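Local coordinates for protein beta-galactosidase/beta-glucuronidase (Faecalibacterium prausnitzii L2-6, PDB 6MVF) that binds flavin mononucleotide and, as a glycoside hydrolase family 2 enzyme of a gut bacterium, probably hydrolyses beta-glucuronides, at residues W394-E399 against K418-L423; T429-V434 against G441-I446; P468-F473 against I480-S485. One frame throughout, in Å; residues are numbered along the deposited sequence.

Interaction 1. Residues W394-E399 against K418-L423; sequences WGISNE and KLCKEL
The sulfur of C420 points from helix 407-423 at the strand and lodges between two of its side chains, W394 and I396. Both contacts are apolar. SG of C420 lies 4.0 Å from the methyl branch CG2 of I396 and 4.2 Å from CB of W394, so a branch methyl of one residue and the CB of the other receive it. In C420 the sulfur is turned anti to the carbonyl carbon (chi1 -65°), which carries it off the helix toward the strand.

A looser sulfur-aromatic contact adds to this. C420 SG sits 5.3 Å from the centroid of the five-membered ring of W394, 48° off the ring normal, thus oblique to the indole rather than squarely over it. The polar end of that indole is held elsewhere, NE1 donating to D424 OD2 just beyond the helix, which ties the ring to the loop that follows.

This is a helix-on-strand contact within the beta-alpha-beta unit 391-398, 407-423, 428-433 of the TIM barrel. M378 of helix 368-385 touches both W394 and C420, while T429 of strand 428-433 also reaches C420. At the end of the same helix segment, L423 lines the flavin mononucleotide pocket and packs on K379, another residue of that pocket.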
loop_
_atom_site.group_PDB
_atom_site.type_symbol
_atom_site.label_atom_id
_atom_site.label_comp_id
_atom_site.label_asym_id
_atom_site.label_seq_id
_atom_site.Cartn_x
_atom_site.Cartn_y
_atom_site.Cartn_z
ATOM N N TRP A 394 15.680 25.556 23.641
ATOM C CA TRP A 394 16.585 26.079 22.628
ATOM C C TRP A 394 17.971 26.188 23.250
ATOM O O TRP A 394 18.129 26.807 24.304
ATOM C CB TRP A 394 16.144 27.459 22.119
ATOM C CG TRP A 394 14.754 27.592 21.525
ATOM C CD1 TRP A 394 13.744 28.414 21.971
ATOM C CD2 TRP A 394 14.237 26.924 20.362
ATOM N NE1 TRP A 394 12.637 28.287 21.172
ATOM C CE2 TRP A 394 12.904 27.382 20.175
ATOM C CE3 TRP A 394 14.763 25.981 19.469
ATOM C CZ2 TRP A 394 12.079 26.921 19.122
ATOM C CZ3 TRP A 394 13.944 25.516 18.414
ATOM C CH2 TRP A 394 12.612 25.994 18.255
ATOM N N GLY A 395 18.970 25.599 22.599
ATOM C CA GLY A 395 20.352 25.681 23.052
ATOM C C GLY A 395 21.127 26.715 22.250
ATOM O O GLY A 395 21.040 26.748 21.023
ATOM N N ILE A 396 21.897 27.555 22.950
ATOM C CA ILE A 396 22.532 28.686 22.275
ATOM C C ILE A 396 24.017 28.479 21.961
ATOM O O ILE A 396 24.551 29.198 21.101
ATOM C CB ILE A 396 22.327 30.005 23.056
ATOM C CG1 ILE A 396 23.005 29.963 24.425
ATOM C CG2 ILE A 396 20.824 30.367 23.186
ATOM C CD1 ILE A 396 23.096 31.332 25.067
ATOM N N SER A 397 24.693 27.523 22.607
ATOM C CA SER A 397 26.074 27.181 22.247
ATOM C C SER A 397 26.462 25.847 22.869
ATOM O O SER A 397 25.878 25.408 23.862
ATOM C CB SER A 397 27.082 28.260 22.680
ATOM O OG SER A 397 27.199 28.340 24.091
ATOM N N ASN A 398 27.477 25.219 22.281
ATOM C CA ASN A 398 28.085 24.003 22.821
ATOM C C ASN A 398 29.576 24.241 23.010
ATOM O O ASN A 398 30.286 24.530 22.041
ATOM C CB ASN A 398 27.862 22.794 21.901
ATOM C CG ASN A 398 28.537 21.534 22.423
ATOM O OD1 ASN A 398 28.112 20.970 23.439
ATOM N ND2 ASN A 398 29.592 21.083 21.734
ATOM N N GLU A 399 30.045 24.140 24.255
ATOM C CA GLU A 399 31.481 24.104 24.551
ATOM C C GLU A 399 32.219 25.308 23.967
ATOM O O GLU A 399 33.365 25.197 23.526
ATOM C CB GLU A 399 32.106 22.800 24.047
ATOM C CG GLU A 399 31.674 21.579 24.806
ATOM C CD GLU A 399 32.445 20.340 24.378
ATOM O OE1 GLU A 399 33.137 20.413 23.336
ATOM O OE2 GLU A 399 32.361 19.294 25.075
ATOM N N LYS A 418 18.519 37.096 24.449
ATOM C CA LYS A 418 17.496 38.100 24.200
ATOM C C LYS A 418 16.670 37.752 22.967
ATOM O O LYS A 418 15.457 37.987 22.941
ATOM C CB LYS A 418 18.137 39.478 24.055
ATOM C CG LYS A 418 17.114 40.608 24.038
ATOM C CD LYS A 418 17.568 41.828 23.226
ATOM C CE LYS A 418 16.547 42.971 23.346
ATOM N NZ LYS A 418 16.865 44.157 22.491
ATOM N N LEU A 419 17.303 37.160 21.950
ATOM C CA LEU A 419 16.584 36.815 20.729
ATOM C C LEU A 419 15.614 35.660 20.952
ATOM O O LEU A 419 14.497 35.665 20.413
ATOM C CB LEU A 419 17.575 36.465 19.621
ATOM C CG LEU A 419 16.933 36.068 18.293
ATOM C CD1 LEU A 419 16.178 37.243 17.746
ATOM C CD2 LEU A 419 17.993 35.577 17.323
ATOM N N CYS A 420 16.022 34.649 21.729
ATOM C CA CYS A 420 15.125 33.524 21.986
ATOM C C CYS A 420 13.880 33.967 22.752
ATOM O O CYS A 420 12.788 33.431 22.526
ATOM C CB CYS A 420 15.843 32.418 22.759
ATOM S SG CYS A 420 17.209 31.563 21.934
ATOM N N LYS A 421 14.018 34.948 23.663
ATOM C CA LYS A 421 12.866 35.407 24.445
ATOM C C LYS A 421 12.023 36.429 23.690
ATOM O O LYS A 421 10.811 36.498 23.893
ATOM C CB LYS A 421 13.334 35.981 25.778
ATOM C CG LYS A 421 14.031 34.952 26.661
ATOM C CD LYS A 421 13.127 33.750 26.902
ATOM C CE LYS A 421 13.754 32.774 27.879
ATOM N NZ LYS A 421 12.792 31.736 28.305
ATOM N N GLU A 422 12.644 37.220 22.822
ATOM C CA GLU A 422 11.901 38.039 21.875
ATOM C C GLU A 422 11.089 37.169 20.920
ATOM O O GLU A 422 9.892 37.398 20.723
ATOM C CB GLU A 422 12.875 38.933 21.100
ATOM C CG GLU A 422 12.524 40.420 21.142
ATOM C CD GLU A 422 13.759 41.329 21.113
ATOM O OE1 GLU A 422 14.657 41.079 20.280
ATOM O OE2 GLU A 422 13.840 42.282 21.934
ATOM N N LEU A 423 11.721 36.159 20.314
ATOM C CA LEU A 423 11.023 35.365 19.312
ATOM C C LEU A 423 10.079 34.348 19.922
ATOM O O LEU A 423 9.031 34.053 19.333
ATOM C CB LEU A 423 12.011 34.636 18.408
ATOM C CG LEU A 423 12.814 35.498 17.438
ATOM C CD1 LEU A 423 13.712 34.600 16.637
ATOM C CD2 LEU A 423 11.892 36.258 16.536
#

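Interaction 2. Residues T429-V434 against G441-I446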
loop_
_atom_site.group_PDB
_atom_site.type_symbol
_atom_site.label_atom_id
_atom_site.label_comp_id
_atom_site.label_asym_id
_atom_site.label_seq_id
_atom_site.Cartn_x
_atom_site.Cartn_y
_atom_site.Cartn_z
ATOM N N THR A 429 15.576 28.477 27.504
ATOM C CA THR A 429 16.888 28.456 26.868
ATOM C C THR A 429 17.855 27.623 27.707
ATOM O O THR A 429 17.710 27.510 28.929
ATOM C CB THR A 429 17.440 29.872 26.662
ATOM O OG1 THR A 429 17.516 30.559 27.918
ATOM C CG2 THR A 429 16.525 30.661 25.739
ATOM N N THR A 430 18.819 27.002 27.027
ATOM C CA THR A 430 19.796 26.124 27.657
ATOM C C THR A 430 21.145 26.394 27.013
ATOM O O THR A 430 21.248 27.134 26.032
ATOM C CB THR A 430 19.416 24.624 27.531
ATOM O OG1 THR A 430 20.253 23.823 28.380
ATOM C CG2 THR A 430 19.567 24.112 26.082
ATOM N N ILE A 431 22.178 25.762 27.573
ATOM C CA ILE A 431 23.546 25.882 27.085
ATOM C C ILE A 431 24.283 24.603 27.463
ATOM O O ILE A 431 23.957 23.952 28.459
ATOM C CB ILE A 431 24.229 27.162 27.656
ATOM C CG1 ILE A 431 25.633 27.344 27.075
ATOM C CG2 ILE A 431 24.238 27.170 29.217
ATOM C CD1 ILE A 431 26.117 28.747 27.179
ATOM N N ALA A 432 25.280 24.228 26.667
ATOM C CA ALA A 432 26.114 23.069 26.990
ATOM C C ALA A 432 27.545 23.537 27.234
ATOM O O ALA A 432 28.200 24.062 26.323
ATOM C CB ALA A 432 26.056 22.015 25.882
ATOM N N HIS A 433 28.020 23.367 28.467
ATOM C CA HIS A 433 29.365 23.800 28.846
ATOM C C HIS A 433 30.403 22.704 28.595
ATOM O O HIS A 433 30.134 21.510 28.795
ATOM C CB HIS A 433 29.409 24.192 30.324
ATOM C CG HIS A 433 28.525 25.342 30.685
ATOM N ND1 HIS A 433 28.686 26.601 30.147
ATOM C CD2 HIS A 433 27.491 25.432 31.557
ATOM C CE1 HIS A 433 27.774 27.412 30.658
ATOM N NE2 HIS A 433 27.036 26.727 31.515
ATOM N N VAL A 434 31.602 23.122 28.171
ATOM C CA VAL A 434 32.738 22.201 28.161
ATOM C C VAL A 434 33.113 21.827 29.599
ATOM O O VAL A 434 32.808 22.541 30.565
ATOM C CB VAL A 434 33.932 22.807 27.397
ATOM C CG1 VAL A 434 34.567 23.951 28.176
ATOM C CG2 VAL A 434 34.974 21.724 27.047
ATOM N N GLY A 441 31.390 32.480 37.122
ATOM C CA GLY A 441 31.795 33.273 35.994
ATOM C C GLY A 441 30.632 33.650 35.108
ATOM O O GLY A 441 29.476 33.265 35.332
ATOM N N PRO A 442 30.930 34.429 34.068
ATOM C CA PRO A 442 29.867 35.014 33.252
ATOM C C PRO A 442 29.178 34.032 32.315
ATOM O O PRO A 442 28.240 34.443 31.622
ATOM C CB PRO A 442 30.612 36.090 32.464
ATOM C CG PRO A 442 31.982 35.503 32.300
ATOM C CD PRO A 442 32.273 34.823 33.601
ATOM N N MET A 443 29.599 32.760 32.249
ATOM C CA MET A 443 28.881 31.810 31.400
ATOM C C MET A 443 27.660 31.196 32.085
ATOM O O MET A 443 26.835 30.573 31.405
ATOM C CB MET A 443 29.817 30.696 30.913
ATOM C CG MET A 443 30.908 31.168 29.938
ATOM S SD MET A 443 30.317 32.293 28.645
ATOM C CE MET A 443 29.422 31.147 27.579
ATOM N N HIS A 444 27.495 31.373 33.388
ATOM C CA HIS A 444 26.328 30.860 34.078
ATOM C C HIS A 444 25.259 31.938 34.252
ATOM O O HIS A 444 25.516 33.140 34.133
ATOM C CB HIS A 444 26.733 30.283 35.424
ATOM C CG HIS A 444 27.858 29.308 35.322
ATOM N ND1 HIS A 444 27.706 28.056 34.764
ATOM C CD2 HIS A 444 29.161 29.403 35.687
ATOM C CE1 HIS A 444 28.860 27.417 34.802
ATOM N NE2 HIS A 444 29.759 28.212 35.358
ATOM N N ARG A 445 24.036 31.483 34.511
ATOM C CA ARG A 445 22.884 32.342 34.757
ATOM C C ARG A 445 22.515 33.208 33.554
ATOM O O ARG A 445 21.727 34.154 33.695
ATOM C CB ARG A 445 23.111 33.208 36.013
ATOM C CG ARG A 445 23.629 32.355 37.150
ATOM C CD ARG A 445 23.671 32.991 38.514
ATOM N NE ARG A 445 23.749 31.916 39.507
ATOM C CZ ARG A 445 24.864 31.234 39.776
ATOM N NH1 ARG A 445 25.980 31.543 39.133
ATOM N NH2 ARG A 445 24.867 30.245 40.669
ATOM N N ILE A 446 23.046 32.907 32.368
ATOM C CA ILE A 446 22.572 33.570 31.157
ATOM C C ILE A 446 21.262 32.950 30.686
ATOM O O ILE A 446 20.293 33.659 30.384
ATOM C CB ILE A 446 23.634 33.506 30.043
ATOM C CG1 ILE A 446 24.879 34.312 30.401
ATOM C CG2 ILE A 446 23.047 34.001 28.721
ATOM C CD1 ILE A 446 25.911 34.334 29.286
#
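H433, near the end of strand 428-433, meets the type I turn G441-H444 with its imidazole. The rings of H433 and H444 form an offset edge-to-face pair, centroids 4.9 Å apart and planes at 65°, with the edge of H444 turned to the face of H433 and CE1 of H444 over that face. At the edge of the H433 ring, near its plane, the carbonyl O of M443 lies 3.4 Å from CE1. CB of M443 also approaches CE1, at 3.9 Å.

Toward I431 the contact becomes apolar: the methionine chain bends at chi2 and chi3 (-45° and -74°), bringing CE within 4.1 Å of I431 CD1, and the two side chains meet at about a right angle. H413 of helix 407-423 touches both I431 and M443.

Farther out, E450 of strand 450-453 positions the imidazoles, its OE1 hydrogen-bonding both H433 NE2 and H444 ND1. NE2 of H444 bonds P438 O, fixing the ring from its other nitrogen. Two buried histidines share one carboxylate oxygen, which may stabilise protons on the nitrogens facing it. H444, with a carbonyl at NE2 and this carboxylate at ND1, may be doubly protonated; H433 needs only a proton on NE2.

Interaction 3. Residues P468-F473 against I480-S485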
loop_
_atom_site.group_PDB
_atom_site.type_symbol
_atom_site.label_atom_id
_atom_site.label_comp_id
_atom_site.label_asym_id
_atom_site.label_seq_id
_atom_site.Cartn_x
_atom_site.Cartn_y
_atom_site.Cartn_z
ATOM N N PRO A 468 29.896 12.642 42.815
ATOM C CA PRO A 468 30.295 13.768 43.673
ATOM C C PRO A 468 30.403 15.091 42.935
ATOM O O PRO A 468 30.069 16.129 43.522
ATOM C CB PRO A 468 31.646 13.312 44.240
ATOM C CG PRO A 468 31.613 11.829 44.152
ATOM C CD PRO A 468 30.860 11.530 42.892
ATOM N N TRP A 469 30.856 15.101 41.673
ATOM C CA TRP A 469 30.875 16.348 40.910
ATOM C C TRP A 469 29.479 16.964 40.840
ATOM O O TRP A 469 29.294 18.161 41.116
ATOM C CB TRP A 469 31.415 16.115 39.499
ATOM C CG TRP A 469 31.818 17.393 38.801
ATOM C CD1 TRP A 469 33.089 17.860 38.631
ATOM C CD2 TRP A 469 30.950 18.386 38.210
ATOM N NE1 TRP A 469 33.076 19.071 37.973
ATOM C CE2 TRP A 469 31.778 19.419 37.708
ATOM C CE3 TRP A 469 29.560 18.499 38.052
ATOM C CZ2 TRP A 469 31.267 20.538 37.058
ATOM C CZ3 TRP A 469 29.057 19.607 37.402
ATOM C CH2 TRP A 469 29.910 20.614 36.909
ATOM N N LEU A 470 28.481 16.161 40.458
ATOM C CA LEU A 470 27.115 16.666 40.405
ATOM C C LEU A 470 26.680 17.195 41.768
ATOM O O LEU A 470 26.235 18.346 41.890
ATOM C CB LEU A 470 26.163 15.566 39.927
ATOM C CG LEU A 470 26.470 14.833 38.614
ATOM C CD1 LEU A 470 25.563 13.623 38.493
ATOM C CD2 LEU A 470 26.318 15.751 37.404
ATOM N N ASP A 471 26.811 16.367 42.808
ATOM C CA ASP A 471 26.397 16.785 44.143
ATOM C C ASP A 471 27.066 18.096 44.561
ATOM O O ASP A 471 26.430 18.963 45.171
ATOM C CB ASP A 471 26.710 15.685 45.156
ATOM C CG ASP A 471 25.866 14.437 44.956
ATOM O OD1 ASP A 471 24.775 14.533 44.354
ATOM O OD2 ASP A 471 26.298 13.355 45.416
ATOM N N LYS A 472 28.340 18.272 44.218
ATOM C CA LYS A 472 29.068 19.451 44.679
ATOM C C LYS A 472 28.580 20.711 43.978
ATOM O O LYS A 472 28.286 21.721 44.626
ATOM C CB LYS A 472 30.573 19.256 44.466
ATOM C CG LYS A 472 31.436 20.367 45.047
ATOM C CD LYS A 472 32.885 20.221 44.605
ATOM C CE LYS A 472 33.755 21.292 45.210
ATOM N NZ LYS A 472 33.936 21.011 46.658
ATOM N N PHE A 473 28.489 20.671 42.649
ATOM C CA PHE A 473 27.995 21.830 41.913
ATOM C C PHE A 473 26.573 22.183 42.329
ATOM O O PHE A 473 26.223 23.364 42.447
ATOM C CB PHE A 473 28.081 21.554 40.411
ATOM C CG PHE A 473 27.613 22.683 39.564
ATOM C CD1 PHE A 473 26.248 22.877 39.323
ATOM C CD2 PHE A 473 28.531 23.547 38.984
ATOM C CE1 PHE A 473 25.810 23.920 38.539
ATOM C CE2 PHE A 473 28.104 24.599 38.188
ATOM C CZ PHE A 473 26.733 24.786 37.963
ATOM N N ILE A 480 20.747 27.069 40.240
ATOM C CA ILE A 480 20.948 26.682 38.850
ATOM C C ILE A 480 20.313 25.315 38.627
ATOM O O ILE A 480 20.462 24.409 39.457
ATOM C CB ILE A 480 22.443 26.671 38.480
ATOM C CG1 ILE A 480 23.039 28.077 38.612
ATOM C CG2 ILE A 480 22.633 26.149 37.059
ATOM C CD1 ILE A 480 24.424 28.255 37.977
ATOM N N CYS A 481 19.575 25.180 37.524
ATOM C CA CYS A 481 19.061 23.892 37.086
ATOM C C CYS A 481 20.166 23.194 36.317
ATOM O O CYS A 481 20.519 23.626 35.219
ATOM C CB CYS A 481 17.826 24.063 36.211
ATOM S SG CYS A 481 16.509 25.043 36.941
ATOM N N LEU A 482 20.718 22.128 36.893
ATOM C CA LEU A 482 21.837 21.402 36.312
ATOM C C LEU A 482 21.338 20.185 35.536
ATOM O O LEU A 482 20.529 19.396 36.045
ATOM C CB LEU A 482 22.828 20.966 37.393
ATOM C CG LEU A 482 24.000 20.152 36.856
ATOM C CD1 LEU A 482 24.887 21.049 36.019
ATOM C CD2 LEU A 482 24.801 19.439 37.951
ATOM N N GLY A 483 21.811 20.054 34.294
ATOM C CA GLY A 483 21.697 18.818 33.558
ATOM C C GLY A 483 23.060 18.411 33.028
ATOM O O GLY A 483 24.037 19.152 33.153
ATOM N N ILE A 484 23.118 17.216 32.447
ATOM C CA ILE A 484 24.333 16.723 31.809
ATOM C C ILE A 484 24.025 16.514 30.331
ATOM O O ILE A 484 23.360 15.535 29.957
ATOM C CB ILE A 484 24.868 15.441 32.471
ATOM C CG1 ILE A 484 25.268 15.734 33.925
ATOM C CG2 ILE A 484 26.062 14.869 31.689
ATOM C CD1 ILE A 484 26.205 16.961 34.103
ATOM N N SER A 485 24.512 17.436 29.490
ATOM C CA SER A 485 24.191 17.417 28.066
ATOM C C SER A 485 25.033 16.433 27.267
ATOM O O SER A 485 24.642 16.084 26.152
ATOM C CB SER A 485 24.341 18.821 27.474
ATOM O OG SER A 485 25.520 19.455 27.952
#
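L470 and F473 of helix 466-476 pack on L482 and I484 of the strand that follows, closing the beta-alpha-beta unit 450-453, 466-476, 482-487 of the TIM barrel. The short helix axis runs nearly antiparallel to the strand, at 158° and 10.1 Å. I480, L482 and I484, every second residue, point toward the helix.

L482 is the central side chain. From CB, with CG anti to the backbone N (chi1 178°), the chain extends to a fork whose methyls both touch F473, while CD2 alone goes on to L470 and W469. CD1 lies 3.9 Å from F473 CE1, approaching that ring obliquely. CD2 spreads wider, touching F473 CD1 and L470 CD2, each at 4.0 Å, and coming to the edge of the W469 indole near its plane, 4.3 Å from CZ3. One leucine therefore packs against three helix residues.

On one flank, the phenyl of F473 reaches past L482 to I480, whose CG2 meets the ring edge near its plane, the two side chains crossing at about a right angle. The aromatic rings have further company in Y452 of strand 450-453, which stands edge-to-face to both W469 and F473. F521 of helix 507-522 touches L470 and I484, so helix 507-522 covers the L470-I484 end.

There, L470 CD2 meets I484 CD1 at 3.5 Å and I484 CG1 at 3.6 Å.

Overall arrangement
All three interactions belong to one curved parallel sheet, the TIM barrel, and follow one another along the chain. Interactions 1 and 2 have centres about 11 Å apart and share neighbouring strands 391-398 and 428-433, joined by backbone bonds such as W394 O to T430 N at 2.8 Å. The centre of interaction 3 lies about 13 Å from that of interaction 2, where A432 CB and R445 meet S485 and I480, and about 21 Å from that of interaction 1, which it does not touch. Strand 450-453 bridges the last two. Together they trace successive sectors of the barrel wall, with the flavin pocket bordering interaction 1 while interactions 2 and 3 lie away from it.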